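Local coordinates for protein glucose-1-phosphate thymidylyltransferase (PDB 4ECM) that catalyses the reversible formation of dTDP-glucose and pyrophosphate from glucose 1-phosphate and dTTP, a step of dTDP-L-rhamnose biosynthesis, at residues I58-Y63 and A255-I260; A169-R174 and L232-M237; E178-E181 and P186-S189. One frame throughout, in Å; residues are numbered along the deposited sequence.

Overall arrangement
Contact 2 and contact 3 are neighbours, with centres about 11 Å apart, while contact 1 lies about 26 Å and 28 Å from theirs, centre to centre. Strands 167-172 and 175-181 pair in one sheet and join contacts 2 and 3 directly: N170 N lies 2.9 Å from E178 O, and S188 OG lies 2.6 Å from A169 O. Along the chain the three are nested, contact 3 inside the loop closed by contact 2 and both inside that closed by contact 1. The dTDP-glucose is held directly by contact 3, through E181. In contact 1 the side chain of H60 stays about 11 Å from it. In contact 2 the side chain of Y234 is about 13 Å from the bound dTDP-glucose.

Contact 1. Residues I58-Y63 and A255-I260; sequences IYHAVY and ALARDI
This is a small, buried van der Waals contact between an imidazole and two aliphatic side chains: H60 on helix 57-67 meets A257 and I260, just after helix 247-256. The two segments together bury only 97 Å², and their closest CA atoms, those of H60 and I260, are 9.1 Å apart, so side chains alone bridge the gap. The imidazole reaches across with its CE1 corner. I260 CD1 comes to that corner at the ring edge, near the ring plane, with CE1 to CD1 at 3.9 Å; I260 CG2 is slightly farther, 4.2 Å from CE1. The methyl of A257 approaches the same carbon obliquely, CB to CE1 4.1 Å. On the isoleucine, CG1 stands anti to the carbonyl carbon (chi1 -69°) and the chain then runs on extended (chi2 170°), which carries CD1 out to the ring. A type I turn from A257 to I260, closed by the bond from I260 N to A257 O at 3.0 Å, brings both apolar side chains to face the same histidine. Within the turn, the exposed R258 and D259 form a side-on salt bridge, NE to OD1 and NH2 to OD2. The ring nitrogen NE2 of H60 is hydrogen-bonded to V52 O, which fixes the rotation of the imidazole, and F262 meets the ring edge-to-face. On its other flank, helix 57-67 lays A61 and V62 on I29 of strand 25-30. A helix packed on the parallel part of the sheet is characteristic of the Rossmann-like alpha/beta core of nucleotidyl transferases, here joined to the C-terminal segment.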
ATOM      1  N   ILE A  58       4.583  12.131  13.484  1.00 18.87           N
ATOM      2  CA  ILE A  58       5.300  13.055  12.597  1.00 18.50           C
ATOM      3  C   ILE A  58       4.661  14.438  12.478  1.00 18.40           C
ATOM      4  O   ILE A  58       5.355  15.410  12.156  1.00 17.37           O
ATOM      5  CB  ILE A  58       5.565  12.407  11.206  1.00 18.53           C
ATOM      6  CG1 ILE A  58       6.682  13.150  10.459  1.00 18.37           C
ATOM      7  CG2 ILE A  58       4.292  12.282  10.391  1.00 15.91           C
ATOM      8  CD1 ILE A  58       7.139  12.418   9.231  1.00 16.84           C
ATOM      9  N   TYR A  59       3.355  14.543  12.745  1.00 18.05           N
ATOM     10  CA  TYR A  59       2.679  15.842  12.674  1.00 18.31           C
ATOM     11  C   TYR A  59       3.286  16.836  13.649  1.00 17.58           C
ATOM     12  O   TYR A  59       3.292  18.026  13.381  1.00 16.61           O
ATOM     13  CB  TYR A  59       1.184  15.735  12.982  1.00 19.40           C
ATOM     14  CG  TYR A  59       0.272  15.389  11.823  1.00 22.24           C
ATOM     15  CD1 TYR A  59       0.709  14.615  10.758  1.00 27.18           C
ATOM     16  CD2 TYR A  59      -1.074  15.769  11.845  1.00 27.09           C
ATOM     17  CE1 TYR A  59      -0.152  14.274   9.715  1.00 28.16           C
ATOM     18  CE2 TYR A  59      -1.939  15.426  10.811  1.00 27.40           C
ATOM     19  CZ  TYR A  59      -1.468  14.676   9.753  1.00 26.21           C
ATOM     20  OH  TYR A  59      -2.310  14.347   8.727  1.00 28.98           O
ATOM     21  N   HIS A  60       3.770  16.350  14.781  1.00 16.97           N
ATOM     22  CA  HIS A  60       4.342  17.229  15.800  1.00 17.72           C
ATOM     23  C   HIS A  60       5.560  17.979  15.258  1.00 18.10           C
ATOM     24  O   HIS A  60       5.672  19.179  15.455  1.00 18.14           O
ATOM     25  CB  HIS A  60       4.690  16.458  17.082  1.00 16.77           C
ATOM     26  CG  HIS A  60       3.495  15.886  17.776  1.00 19.02           C
ATOM     27  ND1 HIS A  60       2.884  16.509  18.842  1.00 19.04           N
ATOM     28  CD2 HIS A  60       2.758  14.777  17.516  1.00 22.40           C
ATOM     29  CE1 HIS A  60       1.842  15.793  19.231  1.00 21.18           C
ATOM     30  NE2 HIS A  60       1.734  14.742  18.435  1.00 19.57           N
ATOM     31  N   ALA A  61       6.429  17.272  14.543  1.00 17.76           N
ATOM     32  CA  ALA A  61       7.632  17.866  13.981  1.00 18.40           C
ATOM     33  C   ALA A  61       7.279  18.888  12.903  1.00 18.40           C
ATOM     34  O   ALA A  61       7.878  19.980  12.826  1.00 18.62           O
ATOM     35  CB  ALA A  61       8.539  16.783  13.435  1.00 17.02           C
ATOM     36  N   VAL A  62       6.288  18.549  12.087  1.00 18.86           N
ATOM     37  CA  VAL A  62       5.818  19.446  11.034  1.00 18.74           C
ATOM     38  C   VAL A  62       5.293  20.758  11.663  1.00 20.75           C
ATOM     39  O   VAL A  62       5.672  21.846  11.247  1.00 19.49           O
ATOM     40  CB  VAL A  62       4.721  18.777  10.172  1.00 19.71           C
ATOM     41  CG1 VAL A  62       4.108  19.775   9.184  1.00 16.05           C
ATOM     42  CG2 VAL A  62       5.287  17.520   9.432  1.00 14.49           C
ATOM     43  N   TYR A  63       4.456  20.639  12.696  1.00 21.47           N
ATOM     44  CA  TYR A  63       3.885  21.807  13.344  1.00 20.95           C
ATOM     45  C   TYR A  63       4.986  22.661  14.002  1.00 21.60           C
ATOM     46  O   TYR A  63       4.914  23.884  13.950  1.00 21.23           O
ATOM     47  CB  TYR A  63       2.836  21.387  14.375  1.00 22.06           C
ATOM     48  CG  TYR A  63       1.954  22.531  14.886  1.00 26.27           C
ATOM     49  CD1 TYR A  63       0.825  22.930  14.169  1.00 28.44           C
ATOM     50  CD2 TYR A  63       2.235  23.186  16.082  1.00 27.70           C
ATOM     51  CE1 TYR A  63       0.012  23.956  14.619  1.00 33.22           C
ATOM     52  CE2 TYR A  63       1.429  24.224  16.543  1.00 29.71           C
ATOM     53  CZ  TYR A  63       0.319  24.600  15.807  1.00 33.73           C
ATOM     54  OH  TYR A  63      -0.501  25.614  16.240  1.00 36.48           O
ATOM     55  N   ALA A 255       0.707  10.447  26.727  1.00 19.33           N
ATOM     56  CA  ALA A 255       0.089  11.075  27.892  1.00 21.46           C
ATOM     57  C   ALA A 255       0.413  12.570  27.902  1.00 22.26           C
ATOM     58  O   ALA A 255      -0.467  13.395  28.106  1.00 23.74           O
ATOM     59  CB  ALA A 255       0.550  10.411  29.206  1.00 18.60           C
ATOM     60  N   LEU A 256       1.676  12.908  27.676  1.00 21.39           N
ATOM     61  CA  LEU A 256       2.095  14.307  27.650  1.00 22.54           C
ATOM     62  C   LEU A 256       1.422  15.133  26.559  1.00 23.17           C
ATOM     63  O   LEU A 256       1.217  16.333  26.728  1.00 23.39           O
ATOM     64  CB  LEU A 256       3.615  14.400  27.458  1.00 22.05           C
ATOM     65  CG  LEU A 256       4.454  14.013  28.688  1.00 24.79           C
ATOM     66  CD1 LEU A 256       5.969  13.913  28.381  1.00 20.88           C
ATOM     67  CD2 LEU A 256       4.198  15.027  29.813  1.00 21.49           C
ATOM     68  N   ALA A 257       1.057  14.469  25.462  1.00 21.81           N
ATOM     69  CA  ALA A 257       0.509  15.121  24.287  1.00 22.03           C
ATOM     70  C   ALA A 257      -0.993  15.270  24.236  1.00 22.14           C
ATOM     71  O   ALA A 257      -1.493  15.835  23.268  1.00 22.52           O
ATOM     72  CB  ALA A 257       0.966  14.347  23.017  1.00 20.12           C
ATOM     73  N   ARG A 258      -1.710  14.812  25.262  1.00 22.20           N
ATOM     74  CA  ARG A 258      -3.182  14.772  25.216  1.00 22.64           C
ATOM     75  C   ARG A 258      -3.877  16.053  24.766  1.00 22.51           C
ATOM     76  O   ARG A 258      -4.782  15.998  23.955  1.00 21.18           O
ATOM     77  CB  ARG A 258      -3.770  14.369  26.577  1.00 23.20           C
ATOM     78  CG  ARG A 258      -5.298  14.177  26.561  1.00 26.93           C
ATOM     79  CD  ARG A 258      -5.869  14.087  27.984  1.00 30.45           C
ATOM     80  NE  ARG A 258      -5.774  15.379  28.655  1.00 32.24           N
ATOM     81  CZ  ARG A 258      -5.977  15.587  29.953  1.00 32.45           C
ATOM     82  NH1 ARG A 258      -6.280  14.585  30.758  1.00 31.63           N
ATOM     83  NH2 ARG A 258      -5.846  16.807  30.453  1.00 30.76           N
ATOM     84  N   ASP A 259      -3.465  17.196  25.292  1.00 23.25           N
ATOM     85  CA  ASP A 259      -4.147  18.455  24.976  1.00 23.73           C
ATOM     86  C   ASP A 259      -3.536  19.250  23.843  1.00 23.98           C
ATOM     87  O   ASP A 259      -3.925  20.396  23.607  1.00 25.64           O
ATOM     88  CB  ASP A 259      -4.244  19.309  26.238  1.00 24.85           C
ATOM     89  CG  ASP A 259      -5.028  18.616  27.345  1.00 27.21           C
ATOM     90  OD1 ASP A 259      -5.985  17.865  27.040  1.00 27.24           O
ATOM     91  OD2 ASP A 259      -4.683  18.818  28.524  1.00 34.26           O
ATOM     92  N   ILE A 260      -2.590  18.661  23.125  1.00 24.96           N
ATOM     93  CA  ILE A 260      -1.985  19.352  21.996  1.00 24.50           C
ATOM     94  C   ILE A 260      -3.003  19.405  20.857  1.00 26.70           C
ATOM     95  O   ILE A 260      -3.525  18.374  20.423  1.00 25.37           O
ATOM     96  CB  ILE A 260      -0.668  18.693  21.549  1.00 24.36           C
ATOM     97  CG1 ILE A 260       0.416  18.905  22.622  1.00 23.91           C
ATOM     98  CG2 ILE A 260      -0.193  19.278  20.204  1.00 20.68           C
ATOM     99  CD1 ILE A 260       1.673  18.087  22.393  1.00 22.85           C
TER

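Contact 2. Residues A169-R174 and L232-M237; sequences ANIQNR and LTYNEM
Y234 reaches from strand 232-236 to I171 near the end of strand 167-172 and R174 in the turn that follows. In the mixed sheet these two strands are not neighbours, since 153-159 and 190-198 lie between them, and the nearest CA atoms, of R174 and Y234, are 9.6 Å apart; the length of the tyrosine spans the distance. The apolar part is made by I171, which comes from the opposite direction: its CD1 lies 4.0 Å from Y234 CE1, obliquely to the ring, and its CG2 is 3.9 Å from Y234 OH. L157 touches both side chains, and I176 also packs on the tyrosine. With chi1 at 74°, the side chain of Y234 leaves flanked by both its backbone N and its carbonyl carbon, which points the ring toward I171 and the turn after strand 167-172.

The polar part is modest. Y234 OH is 3.2 Å from R174 O, which sits at the ring edge, near its plane; any hydrogen bond is weak, and the carbonyl has a rival for the hydroxyl proton. N173 and R174 form the turn between strands 167-172 and 175-181, both with positive phi (52° and 63°), and this turn delivers the carbonyl to the hydroxyl. The chemistry therefore implies a surface contact held chiefly by van der Waals packing of a phenol on an isoleucine, with the hydroxyl making at most a weak bond to the R174 carbonyl.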
ATOM      1  N   ALA A 169      26.048  15.901  27.146  1.00 23.71           N
ATOM      2  CA  ALA A 169      26.943  17.051  27.103  1.00 24.27           C
ATOM      3  C   ALA A 169      27.654  17.220  28.429  1.00 24.96           C
ATOM      4  O   ALA A 169      27.024  17.264  29.489  1.00 23.33           O
ATOM      5  CB  ALA A 169      26.166  18.327  26.764  1.00 22.50           C
ATOM      6  N   ASN A 170      28.974  17.307  28.349  1.00 27.30           N
ATOM      7  CA  ASN A 170      29.820  17.539  29.504  1.00 29.18           C
ATOM      8  C   ASN A 170      29.966  19.041  29.587  1.00 30.40           C
ATOM      9  O   ASN A 170      30.686  19.649  28.787  1.00 31.74           O
ATOM     10  CB  ASN A 170      31.182  16.861  29.307  1.00 30.98           C
ATOM     11  CG  ASN A 170      32.163  17.127  30.463  1.00 34.02           C
ATOM     12  OD1 ASN A 170      31.808  17.727  31.477  1.00 41.20           O
ATOM     13  ND2 ASN A 170      33.408  16.676  30.294  1.00 33.95           N
ATOM     14  N   ILE A 171      29.245  19.648  30.524  1.00 30.76           N
ATOM     15  CA  ILE A 171      29.263  21.096  30.694  1.00 31.09           C
ATOM     16  C   ILE A 171      30.081  21.537  31.901  1.00 31.01           C
ATOM     17  O   ILE A 171      29.852  21.085  33.013  1.00 29.20           O
ATOM     18  CB  ILE A 171      27.842  21.649  30.860  1.00 31.17           C
ATOM     19  CG1 ILE A 171      27.014  21.348  29.605  1.00 32.20           C
ATOM     20  CG2 ILE A 171      27.881  23.171  31.121  1.00 32.54           C
ATOM     21  CD1 ILE A 171      25.639  21.903  29.674  1.00 34.22           C
ATOM     22  N   GLN A 172      31.042  22.413  31.659  1.00 32.12           N
ATOM     23  CA  GLN A 172      31.852  22.984  32.722  1.00 35.42           C
ATOM     24  C   GLN A 172      31.929  24.491  32.540  1.00 36.10           C
ATOM     25  O   GLN A 172      32.245  24.968  31.444  1.00 36.72           O
ATOM     26  CB  GLN A 172      33.251  22.376  32.744  1.00 36.33           C
ATOM     27  CG  GLN A 172      33.242  20.899  33.067  1.00 38.30           C
ATOM     28  CD  GLN A 172      34.629  20.332  33.243  1.00 42.70           C
ATOM     29  OE1 GLN A 172      35.626  21.046  33.156  1.00 46.92           O
ATOM     30  NE2 GLN A 172      34.702  19.038  33.485  1.00 46.19           N
ATOM     31  N   ASN A 173      31.623  25.229  33.607  1.00 36.76           N
ATOM     32  CA  ASN A 173      31.652  26.692  33.588  1.00 39.29           C
ATOM     33  C   ASN A 173      30.836  27.261  32.422  1.00 39.71           C
ATOM     34  O   ASN A 173      31.260  28.192  31.724  1.00 39.74           O
ATOM     35  CB  ASN A 173      33.105  27.171  33.599  1.00 40.13           C
ATOM     36  CG  ASN A 173      33.856  26.662  34.831  1.00 42.49           C
ATOM     37  OD1 ASN A 173      33.450  26.920  35.973  1.00 41.75           O
ATOM     38  ND2 ASN A 173      34.932  25.912  34.605  1.00 41.39           N
ATOM     39  N   ARG A 174      29.661  26.672  32.227  0.70 38.95           N
ATOM     40  CA  ARG A 174      28.719  27.074  31.189  0.70 40.06           C
ATOM     41  C   ARG A 174      29.255  26.908  29.764  0.70 39.35           C
ATOM     42  O   ARG A 174      28.827  27.616  28.852  0.70 40.45           O
ATOM     43  CB  ARG A 174      28.218  28.508  31.441  0.70 41.38           C
ATOM     44  CG  ARG A 174      27.520  28.672  32.798  0.70 45.25           C
ATOM     45  CD  ARG A 174      26.905  30.057  32.965  0.70 50.51           C
ATOM     46  NE  ARG A 174      27.925  31.102  32.983  0.70 56.47           N
ATOM     47  CZ  ARG A 174      28.540  31.549  34.077  0.70 60.45           C
ATOM     48  NH1 ARG A 174      29.455  32.503  33.970  0.70 63.37           N
ATOM     49  NH2 ARG A 174      28.248  31.051  35.280  0.70 61.45           N
ATOM     50  N   LEU A 232      30.045  25.931  18.121  1.00 25.63           N
ATOM     51  CA  LEU A 232      28.854  25.248  18.624  1.00 26.14           C
ATOM     52  C   LEU A 232      28.298  26.005  19.849  1.00 26.21           C
ATOM     53  O   LEU A 232      29.051  26.286  20.770  1.00 28.11           O
ATOM     54  CB  LEU A 232      29.181  23.823  19.066  1.00 25.10           C
ATOM     55  CG  LEU A 232      27.966  23.060  19.638  1.00 24.38           C
ATOM     56  CD1 LEU A 232      26.933  22.847  18.550  1.00 16.81           C
ATOM     57  CD2 LEU A 232      28.373  21.714  20.258  1.00 22.93           C
ATOM     58  N   THR A 233      27.000  26.332  19.841  1.00 24.18           N
ATOM     59  CA  THR A 233      26.349  26.961  20.987  1.00 23.21           C
ATOM     60  C   THR A 233      25.284  26.013  21.497  1.00 24.09           C
ATOM     61  O   THR A 233      24.943  25.036  20.829  1.00 22.53           O
ATOM     62  CB  THR A 233      25.685  28.333  20.651  1.00 24.18           C
ATOM     63  OG1 THR A 233      24.634  28.153  19.685  1.00 24.03           O
ATOM     64  CG2 THR A 233      26.743  29.369  20.130  1.00 20.25           C
ATOM     65  N   TYR A 234      24.768  26.277  22.693  1.00 24.83           N
ATOM     66  CA  TYR A 234      23.693  25.466  23.220  1.00 24.91           C
ATOM     67  C   TYR A 234      22.716  26.275  24.039  1.00 25.59           C
ATOM     68  O   TYR A 234      23.013  27.379  24.500  1.00 25.49           O
ATOM     69  CB  TYR A 234      24.224  24.335  24.092  1.00 25.28           C
ATOM     70  CG  TYR A 234      24.714  24.784  25.438  1.00 27.34           C
ATOM     71  CD1 TYR A 234      23.876  24.749  26.552  1.00 26.75           C
ATOM     72  CD2 TYR A 234      26.014  25.255  25.605  1.00 27.84           C
ATOM     73  CE1 TYR A 234      24.327  25.171  27.805  1.00 27.14           C
ATOM     74  CE2 TYR A 234      26.471  25.668  26.840  1.00 29.40           C
ATOM     75  CZ  TYR A 234      25.622  25.627  27.940  1.00 28.49           C
ATOM     76  OH  TYR A 234      26.080  26.046  29.162  1.00 29.31           O
ATOM     77  N   ASN A 235      21.537  25.695  24.201  1.00 25.85           N
ATOM     78  CA  ASN A 235      20.502  26.248  25.042  1.00 26.91           C
ATOM     79  C   ASN A 235      19.836  25.112  25.795  1.00 27.11           C
ATOM     80  O   ASN A 235      19.658  24.022  25.258  1.00 26.38           O
ATOM     81  CB  ASN A 235      19.425  26.971  24.241  1.00 27.07           C
ATOM     82  CG  ASN A 235      19.958  28.118  23.437  1.00 27.85           C
ATOM     83  OD1 ASN A 235      20.610  27.918  22.410  1.00 29.90           O
ATOM     84  ND2 ASN A 235      19.621  29.336  23.851  1.00 22.42           N
ATOM     85  N   GLU A 236      19.481  25.372  27.044  1.00 28.65           N
ATOM     86  CA  GLU A 236      18.753  24.416  27.829  1.00 29.85           C
ATOM     87  C   GLU A 236      17.289  24.677  27.569  1.00 28.48           C
ATOM     88  O   GLU A 236      16.844  25.811  27.632  1.00 29.85           O
ATOM     89  CB  GLU A 236      19.047  24.597  29.311  1.00 31.72           C
ATOM     90  CG  GLU A 236      20.504  24.400  29.670  1.00 36.53           C
ATOM     91  CD  GLU A 236      20.750  24.467  31.179  1.00 41.20           C
ATOM     92  OE1 GLU A 236      19.975  23.845  31.952  1.00 38.39           O
ATOM     93  OE2 GLU A 236      21.742  25.120  31.571  1.00 40.92           O
ATOM     94  N   MET A 237      16.548  23.626  27.269  1.00 28.02           N
ATOM     95  CA  MET A 237      15.124  23.738  27.003  1.00 28.87           C
ATOM     96  C   MET A 237      14.362  23.959  28.277  1.00 28.04           C
ATOM     97  O   MET A 237      14.842  23.610  29.348  1.00 28.59           O
ATOM     98  CB  MET A 237      14.590  22.458  26.357  1.00 29.29           C
ATOM     99  CG  MET A 237      14.987  22.279  24.893  1.00 32.58           C
ATOM    100  SD  MET A 237      14.187  20.824  24.201  1.00 38.52           S
ATOM    101  CE  MET A 237      14.498  21.083  22.472  1.00 45.75           C
TER

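Contact 3. Residues E178-E181 and P186-S189; sequences EIEE and PKSS. With DAU (2'deoxy-thymidine-5'-diphospho-alpha-D-glucose), chain B.
E180 OE1 is gripped by two waters, and both lead to K187. Water 2 donates to E180 OE1 at 2.8 Å and accepts from K187 NZ at 2.9 Å. Water 1 gives a longer bond to the same E180 OE1, 3.3 Å, and accepts the backbone N-H of K187, 2.8 Å from N. The carboxylate oxygen thus addresses both the main chain and the side-chain tip of one residue. Directly, E180 OE1 and K187 NZ are 4.3 Å apart, beyond a salt bridge, so the two charged groups are linked through water 2 rather than in direct contact. An extended E180 meets a lysine kinked at chi2 (-79°) and chi4 (-66°), which brings NZ round to water 2. E178 crosses this lysine at about a right angle and may touch its aliphatic part, though the glutamate has two conformers.

One residue on, E181 turns to the bound dTDP-glucose and gives one carboxylate oxygen to each of two sugar hydroxyls: O3 donates to E181 OE1 at 2.8 Å, and O2 donates to E181 OE2, also at 2.8 Å. T220 OG1 is a second partner of E181 OE1 and would help orient the group. R214 NH1 makes a long, weak ion pair with E181 OE2.

Strand 175-181 therefore carries a solvent-bridged glutamate and a sugar-binding one on successive residues. It pairs with strand 167-172, lies against helix 219-228 through I179 on T220 and N223, and is followed by the loop containing 186-189, which leads into strand 190-198.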
ATOM      1  N   GLU A 178      32.713  18.462  25.825  0.50 32.09           N
ATOM      2  CA  GLU A 178      32.587  17.385  24.852  0.50 30.84           C
ATOM      3  C   GLU A 178      31.220  16.719  24.964  0.50 29.12           C
ATOM      4  O   GLU A 178      30.529  16.849  25.974  0.50 27.83           O
ATOM      5  CB  GLU A 178      33.728  16.353  24.991  0.50 31.77           C
ATOM      6  CG  GLU A 178      33.900  15.705  26.364  0.50 32.85           C
ATOM      7  CD  GLU A 178      32.808  14.697  26.711  0.50 32.33           C
ATOM      8  OE1 GLU A 178      32.965  13.954  27.704  0.50 32.52           O
ATOM      9  OE2 GLU A 178      31.801  14.632  25.984  0.50 34.69           O
ATOM     10  N   ILE A 179      30.817  16.044  23.896  1.00 28.34           N
ATOM     11  CA  ILE A 179      29.567  15.316  23.878  1.00 27.49           C
ATOM     12  C   ILE A 179      29.962  13.860  23.717  1.00 27.50           C
ATOM     13  O   ILE A 179      30.891  13.538  22.984  1.00 28.56           O
ATOM     14  CB  ILE A 179      28.641  15.746  22.749  1.00 27.00           C
ATOM     15  CG1 ILE A 179      28.256  17.216  22.909  1.00 27.81           C
ATOM     16  CG2 ILE A 179      27.381  14.880  22.743  1.00 25.52           C
ATOM     17  CD1 ILE A 179      27.540  17.796  21.686  1.00 24.02           C
ATOM     18  N   GLU A 180      29.278  12.982  24.431  1.00 28.57           N
ATOM     19  CA  GLU A 180      29.553  11.558  24.360  1.00 29.45           C
ATOM     20  C   GLU A 180      28.236  10.801  24.097  1.00 28.53           C
ATOM     21  O   GLU A 180      27.225  11.022  24.767  1.00 27.63           O
ATOM     22  CB  GLU A 180      30.237  11.115  25.655  1.00 30.47           C
ATOM     23  CG  GLU A 180      30.624   9.652  25.706  1.00 36.67           C
ATOM     24  CD  GLU A 180      31.430   9.281  26.964  1.00 42.82           C
ATOM     25  OE1 GLU A 180      31.648  10.155  27.855  1.00 38.75           O
ATOM     26  OE2 GLU A 180      31.828   8.093  27.052  1.00 47.21           O
ATOM     27  N   GLU A 181      28.255   9.918  23.110  1.00 28.81           N
ATOM     28  CA  GLU A 181      27.073   9.172  22.720  1.00 28.14           C
ATOM     29  C   GLU A 181      26.876   7.951  23.613  1.00 28.64           C
ATOM     30  O   GLU A 181      27.747   7.111  23.706  1.00 27.55           O
ATOM     31  CB  GLU A 181      27.176   8.757  21.244  1.00 28.17           C
ATOM     32  CG  GLU A 181      25.949   8.031  20.693  1.00 28.06           C
ATOM     33  CD  GLU A 181      24.683   8.901  20.638  1.00 31.22           C
ATOM     34  OE1 GLU A 181      24.790  10.155  20.716  1.00 29.24           O
ATOM     35  OE2 GLU A 181      23.579   8.314  20.491  1.00 28.78           O
ATOM     36  N   PRO A 186      27.949   8.395  32.405  1.00 34.97           N
ATOM     37  CA  PRO A 186      27.689   9.776  31.975  1.00 33.26           C
ATOM     38  C   PRO A 186      28.393  10.826  32.816  1.00 32.88           C
ATOM     39  O   PRO A 186      28.433  10.703  34.026  1.00 33.76           O
ATOM     40  CB  PRO A 186      26.162   9.924  32.113  1.00 32.41           C
ATOM     41  CG  PRO A 186      25.617   8.509  32.280  1.00 33.88           C
ATOM     42  CD  PRO A 186      26.725   7.678  32.823  1.00 34.86           C
ATOM     43  N   LYS A 187      28.944  11.848  32.174  1.00 32.50           N
ATOM     44  CA  LYS A 187      29.597  12.945  32.901  1.00 32.78           C
ATOM     45  C   LYS A 187      28.554  13.868  33.539  1.00 29.63           C
ATOM     46  O   LYS A 187      28.858  14.594  34.466  1.00 27.64           O
ATOM     47  CB  LYS A 187      30.439  13.792  31.943  1.00 34.64           C
ATOM     48  CG  LYS A 187      31.679  13.105  31.351  1.00 40.63           C
ATOM     49  CD  LYS A 187      32.839  13.090  32.341  1.00 45.39           C
ATOM     50  CE  LYS A 187      34.106  12.469  31.737  1.00 48.40           C
ATOM     51  NZ  LYS A 187      33.931  11.017  31.443  1.00 52.26           N
ATOM     52  N   SER A 188      27.333  13.862  33.009  1.00 27.27           N
ATOM     53  CA  SER A 188      26.280  14.742  33.497  1.00 25.62           C
ATOM     54  C   SER A 188      24.938  14.130  33.158  1.00 24.59           C
ATOM     55  O   SER A 188      24.886  13.035  32.619  1.00 22.06           O
ATOM     56  CB  SER A 188      26.367  16.090  32.773  1.00 25.62           C
ATOM     57  OG  SER A 188      25.856  15.974  31.440  1.00 23.49           O
ATOM     58  N   SER A 189      23.858  14.858  33.442  1.00 25.08           N
ATOM     59  CA  SER A 189      22.519  14.418  33.061  1.00 27.13           C
ATOM     60  C   SER A 189      21.935  15.293  31.924  1.00 26.03           C
ATOM     61  O   SER A 189      20.724  15.268  31.665  1.00 25.07           O
ATOM     62  CB  SER A 189      21.588  14.388  34.276  1.00 27.82           C
ATOM     63  OG  SER A 189      21.452  15.666  34.830  1.00 32.84           O
TER
HETATM   64  O6  DAU B 301      16.427  11.113  21.029  1.00 29.54           O
HETATM   65  C6  DAU B 301      17.632  11.853  21.235  1.00 29.79           C
HETATM   66  C5  DAU B 301      18.831  10.992  20.863  1.00 29.00           C
HETATM   67  O5  DAU B 301      18.646  10.564  19.517  1.00 28.07           O
HETATM   68  C4  DAU B 301      20.150  11.759  21.014  1.00 28.91           C
HETATM   69  O4  DAU B 301      20.378  12.112  22.373  1.00 24.77           O
HETATM   70  C3  DAU B 301      21.346  10.953  20.515  1.00 26.95           C
HETATM   71  O3  DAU B 301      22.524  11.786  20.574  1.00 23.48           O
HETATM   72  C2  DAU B 301      21.057  10.504  19.078  1.00 27.75           C
HETATM   73  O2  DAU B 301      22.104   9.646  18.585  1.00 27.92           O
HETATM   74  C1  DAU B 301      19.720   9.779  18.985  1.00 28.85           C
HETATM   75  O1  DAU B 301      19.813   8.545  19.688  1.00 31.50           O
HETATM   76  P2  DAU B 301      18.815   7.323  19.347  1.00 34.76           P
HETATM   77  O3P DAU B 301      17.445   7.571  19.932  1.00 38.83           O
HETATM   78  O4P DAU B 301      19.566   6.058  19.656  1.00 29.34           O
HETATM   79  OPP DAU B 301      18.644   7.464  17.745  1.00 38.28           O
HETATM   80  P   DAU B 301      17.704   6.475  16.894  1.00 39.92           P
HETATM   81  O1P DAU B 301      16.535   6.046  17.747  1.00 46.25           O
HETATM   82  O2P DAU B 301      18.576   5.463  16.242  1.00 42.20           O
HETATM   83  O5' DAU B 301      17.111   7.454  15.758  1.00 43.44           O
HETATM   84  C5' DAU B 301      16.168   8.442  16.121  1.00 40.53           C
HETATM   85  C4' DAU B 301      15.378   9.015  14.945  1.00 38.69           C
HETATM   86  O4' DAU B 301      16.165   9.278  13.785  1.00 32.54           O
HETATM   87  C3' DAU B 301      14.215   8.141  14.527  1.00 37.76           C
HETATM   88  O3' DAU B 301      13.065   8.991  14.572  1.00 43.53           O
HETATM   89  C2' DAU B 301      14.509   7.707  13.112  1.00 37.01           C
HETATM   90  C1' DAU B 301      15.597   8.664  12.646  1.00 33.84           C
HETATM   91  N11 DAU B 301      16.758   8.049  11.981  1.00 32.61           N
HETATM   92  C61 DAU B 301      17.501   7.075  12.697  1.00 32.98           C
HETATM   93  C51 DAU B 301      18.371   6.229  12.040  1.00 36.09           C
HETATM   94  C5A DAU B 301      19.238   5.270  12.829  1.00 34.46           C
HETATM   95  C21 DAU B 301      16.765   7.987  10.574  1.00 29.24           C
HETATM   96  O21 DAU B 301      16.002   8.858   9.897  1.00 28.98           O
HETATM   97  N31 DAU B 301      17.610   7.172   9.897  1.00 35.32           N
HETATM   98  C41 DAU B 301      18.405   6.291  10.557  1.00 35.39           C
HETATM   99  O41 DAU B 301      19.228   5.470   9.865  1.00 43.28           O
HETATM  100  O   HOH W   1      29.248  11.699  29.414  1.00 30.81           O
HETATM  101  O   HOH W   2      32.146   9.007  30.315  1.00 37.37           O